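Local structure of aspartate aminotransferase, cytoplasmic (Schizosaccharomyces pombe 972h-, 6JPK) at residues Lys31-Ser36 against Asn391-His396. The protein catalyses the pyridoxal 5'-phosphate-dependent exchange of an amino group between L-aspartate and 2-oxoglutarate, giving oxaloacetate and L-glutamate, and works as a homodimer. The protein carries 1 engineered substitution. Residues are numbered along the deposited sequence; the frame is centred on the assembly and turned at random.
Sequences KKVNMS and NSNVEH
The closest pair of CA atoms between Lys-31–Ser-36 and Asn-391–His-396 is Val-33 and Asn-393, 7.6 Å apart, a spacing bridged by side chains and not by backbone pairing. The CA–CB bonds of both residues point toward the other segment. Val-33 puts CG1 3.6 Å from ND2 of Asn-393, while its CG2 lies 3.9 Å from CB of Asn-393, so the two methyls of the valine rest against the amide side chain at its nitrogen and at its root. That amide is anchored at both ends: ND2 is hydrogen-bonded to Gly-388 O and OD1 to the backbone N of Asn-390, which fixes its rotation. Asn-393 sits at the N-cap of helix 394-407, but its amide is spent on Gly-388 and Asn-390 and does not cap the helix.

The second part of the contact is the imidazole of His-396. With CG anti to the backbone N (chi1 177°), the ring is placed against Lys-31, whose CB lies over one face, 4.1 Å from NE2 of His-396. Val-33 CG2 approaches the same ring obliquely, 4.3 Å from CD2 of His-396. NE2 of His-396 is hydrogen-bonded to Tyr-374 O; Lys-31 O, at 3.6 Å from that nitrogen, is merely a neighbour. An alanine in place of His-396 would probably leave Tyr-374 O without this partner and open a gap beneath Lys-31 CB and beside Val-33 CG2.

This is structural packing away from the residues that probably bind aspartate. It joins the start of helix 394-407 to strand 33-34, which pairs in parallel with strand 376-377, and Leu-376 of that strand touches both Val-33 and His-396.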
ATOM      1  N   LYS A  31     -13.507  -3.017  35.422  1.00 12.87           N
ATOM      2  CA  LYS A  31     -12.258  -2.296  35.640  1.00 12.17           C
ATOM      3  C   LYS A  31     -11.155  -2.683  34.657  1.00 14.64           C
ATOM      4  O   LYS A  31     -10.009  -2.242  34.825  1.00 14.74           O
ATOM      5  CB  LYS A  31     -11.775  -2.509  37.077  1.00 16.83           C
ATOM      6  CG  LYS A  31     -12.837  -2.134  38.123  1.00 18.59           C
ATOM      7  CD  LYS A  31     -12.218  -1.665  39.443  1.00 25.00           C
ATOM      8  CE  LYS A  31     -13.261  -1.000  40.388  1.00 30.25           C
ATOM      9  NZ  LYS A  31     -13.882   0.339  39.963  1.00 24.16           N
ATOM     10  N   LYS A  32     -11.466  -3.467  33.628  1.00 13.47           N
ATOM     11  CA  LYS A  32     -10.412  -3.926  32.732  1.00 12.08           C
ATOM     12  C   LYS A  32      -9.805  -2.759  31.956  1.00 10.51           C
ATOM     13  O   LYS A  32     -10.463  -1.753  31.687  1.00 10.61           O
ATOM     14  CB  LYS A  32     -10.942  -4.986  31.771  1.00 12.42           C
ATOM     15  CG  LYS A  32     -12.038  -4.515  30.812  1.00 14.17           C
ATOM     16  CD  LYS A  32     -12.460  -5.685  29.915  1.00 13.48           C
ATOM     17  CE  LYS A  32     -13.304  -5.246  28.720  1.00 14.13           C
ATOM     18  NZ  LYS A  32     -13.787  -6.453  27.986  1.00 14.98           N
ATOM     19  N   VAL A  33      -8.522  -2.894  31.616  1.00 10.14           N
ATOM     20  CA  VAL A  33      -7.780  -1.878  30.871  1.00 12.50           C
ATOM     21  C   VAL A  33      -6.980  -2.580  29.780  1.00 15.47           C
ATOM     22  O   VAL A  33      -6.301  -3.578  30.048  1.00  9.34           O
ATOM     23  CB  VAL A  33      -6.834  -1.061  31.779  1.00  9.85           C
ATOM     24  CG1 VAL A  33      -6.126   0.066  30.984  1.00 11.88           C
ATOM     25  CG2 VAL A  33      -7.586  -0.489  32.987  1.00 10.33           C
ATOM     26  N   ASN A  34      -7.057  -2.065  28.551  1.00  9.12           N
ATOM     27  CA  ASN A  34      -6.223  -2.564  27.455  1.00 12.93           C
ATOM     28  C   ASN A  34      -4.984  -1.684  27.385  1.00 11.58           C
ATOM     29  O   ASN A  34      -5.043  -0.538  26.931  1.00 11.06           O
ATOM     30  CB  ASN A  34      -6.971  -2.566  26.125  1.00 15.66           C
ATOM     31  CG  ASN A  34      -6.183  -3.260  25.018  1.00 17.23           C
ATOM     32  OD1 ASN A  34      -4.979  -3.479  25.144  1.00 15.46           O
ATOM     33  ND2 ASN A  34      -6.861  -3.611  23.937  1.00 19.24           N
ATOM     34  N   MET A  35      -3.853  -2.210  27.843  1.00  9.64           N
ATOM     35  CA  MET A  35      -2.606  -1.462  27.798  1.00 15.64           C
ATOM     36  C   MET A  35      -1.698  -1.927  26.673  1.00 10.32           C
ATOM     37  O   MET A  35      -0.480  -1.796  26.763  1.00 11.24           O
ATOM     38  CB  MET A  35      -1.889  -1.538  29.141  1.00 23.42           C
ATOM     39  CG  MET A  35      -2.407  -0.500  30.117  1.00 29.85           C
ATOM     40  SD  MET A  35      -2.481  -1.208  31.751  1.00 35.20           S
ATOM     41  CE  MET A  35      -0.749  -1.248  32.177  1.00 35.51           C
ATOM     42  N   SER A  36      -2.271  -2.465  25.608  1.00 11.16           N
ATOM     43  CA  SER A  36      -1.490  -2.877  24.454  1.00 15.70           C
ATOM     44  C   SER A  36      -1.873  -2.106  23.195  1.00 16.42           C
ATOM     45  O   SER A  36      -1.369  -2.433  22.114  1.00 21.23           O
ATOM     46  CB  SER A  36      -1.649  -4.383  24.219  1.00 14.79           C
ATOM     47  OG  SER A  36      -2.976  -4.666  23.817  1.00 21.74           O
ATOM     48  N   ASN A 391      -6.779   9.405  33.518  1.00 12.61           N
ATOM     49  CA  ASN A 391      -7.169   9.753  34.883  1.00 15.41           C
ATOM     50  C   ASN A 391      -8.125   8.743  35.508  1.00 14.38           C
ATOM     51  O   ASN A 391      -8.178   8.624  36.735  1.00 12.30           O
ATOM     52  CB  ASN A 391      -7.823  11.135  34.904  1.00 17.96           C
ATOM     53  CG  ASN A 391      -6.825  12.234  35.107  1.00 28.38           C
ATOM     54  OD1 ASN A 391      -6.095  12.238  36.095  1.00 33.92           O
ATOM     55  ND2 ASN A 391      -6.768  13.169  34.160  1.00 32.16           N
ATOM     56  N   SER A 392      -8.914   8.044  34.706  1.00 11.78           N
ATOM     57  CA  SER A 392      -9.870   7.110  35.283  1.00 14.67           C
ATOM     58  C   SER A 392      -9.245   5.771  35.692  1.00 11.88           C
ATOM     59  O   SER A 392      -9.889   5.019  36.432  1.00 12.20           O
ATOM     60  CB  SER A 392     -11.022   6.860  34.298  1.00 12.05           C
ATOM     61  OG  SER A 392     -10.636   5.964  33.266  1.00 11.54           O
ATOM     62  N   ASN A 393      -8.029   5.445  35.241  1.00 11.43           N
ATOM     63  CA  ASN A 393      -7.466   4.127  35.520  1.00 13.11           C
ATOM     64  C   ASN A 393      -6.019   4.106  36.015  1.00 13.09           C
ATOM     65  O   ASN A 393      -5.530   3.024  36.367  1.00 11.04           O
ATOM     66  CB  ASN A 393      -7.585   3.220  34.276  1.00 12.68           C
ATOM     67  CG  ASN A 393      -6.811   3.741  33.062  1.00 12.49           C
ATOM     68  OD1 ASN A 393      -5.797   4.448  33.183  1.00 10.29           O
ATOM     69  ND2 ASN A 393      -7.286   3.374  31.872  1.00 10.15           N
ATOM     70  N   VAL A 394      -5.325   5.245  36.077  1.00 11.09           N
ATOM     71  CA  VAL A 394      -3.891   5.197  36.355  1.00 13.43           C
ATOM     72  C   VAL A 394      -3.614   4.759  37.793  1.00 13.39           C
ATOM     73  O   VAL A 394      -2.610   4.085  38.060  1.00 12.20           O
ATOM     74  CB  VAL A 394      -3.217   6.547  36.020  1.00 16.33           C
ATOM     75  CG1 VAL A 394      -3.757   7.679  36.887  1.00 11.31           C
ATOM     76  CG2 VAL A 394      -1.694   6.437  36.164  1.00 12.60           C
ATOM     77  N   GLU A 395      -4.498   5.091  38.733  1.00 11.75           N
ATOM     78  CA  GLU A 395      -4.303   4.627  40.103  1.00 20.74           C
ATOM     79  C   GLU A 395      -4.577   3.130  40.231  1.00 18.42           C
ATOM     80  O   GLU A 395      -3.880   2.422  40.965  1.00 13.67           O
ATOM     81  CB  GLU A 395      -5.198   5.426  41.052  1.00 29.36           C
ATOM     82  CG  GLU A 395      -4.471   5.911  42.287  1.00 37.55           C
ATOM     83  CD  GLU A 395      -3.305   6.837  41.955  1.00 40.09           C
ATOM     84  OE1 GLU A 395      -3.447   7.703  41.058  1.00 37.42           O
ATOM     85  OE2 GLU A 395      -2.242   6.691  42.597  1.00 41.49           O
ATOM     86  N   HIS A 396      -5.600   2.634  39.537  1.00 12.04           N
ATOM     87  CA  HIS A 396      -5.815   1.194  39.458  1.00 11.98           C
ATOM     88  C   HIS A 396      -4.578   0.480  38.906  1.00 11.53           C
ATOM     89  O   HIS A 396      -4.169  -0.560  39.433  1.00 12.19           O
ATOM     90  CB  HIS A 396      -7.054   0.924  38.602  1.00 11.94           C
ATOM     91  CG  HIS A 396      -7.348  -0.532  38.372  1.00 16.06           C
ATOM     92  ND1 HIS A 396      -7.806  -1.367  39.367  1.00 12.28           N
ATOM     93  CD2 HIS A 396      -7.278  -1.289  37.249  1.00 12.90           C
ATOM     94  CE1 HIS A 396      -7.996  -2.580  38.872  1.00 12.72           C
ATOM     95  NE2 HIS A 396      -7.680  -2.558  37.586  1.00 12.47           N
TER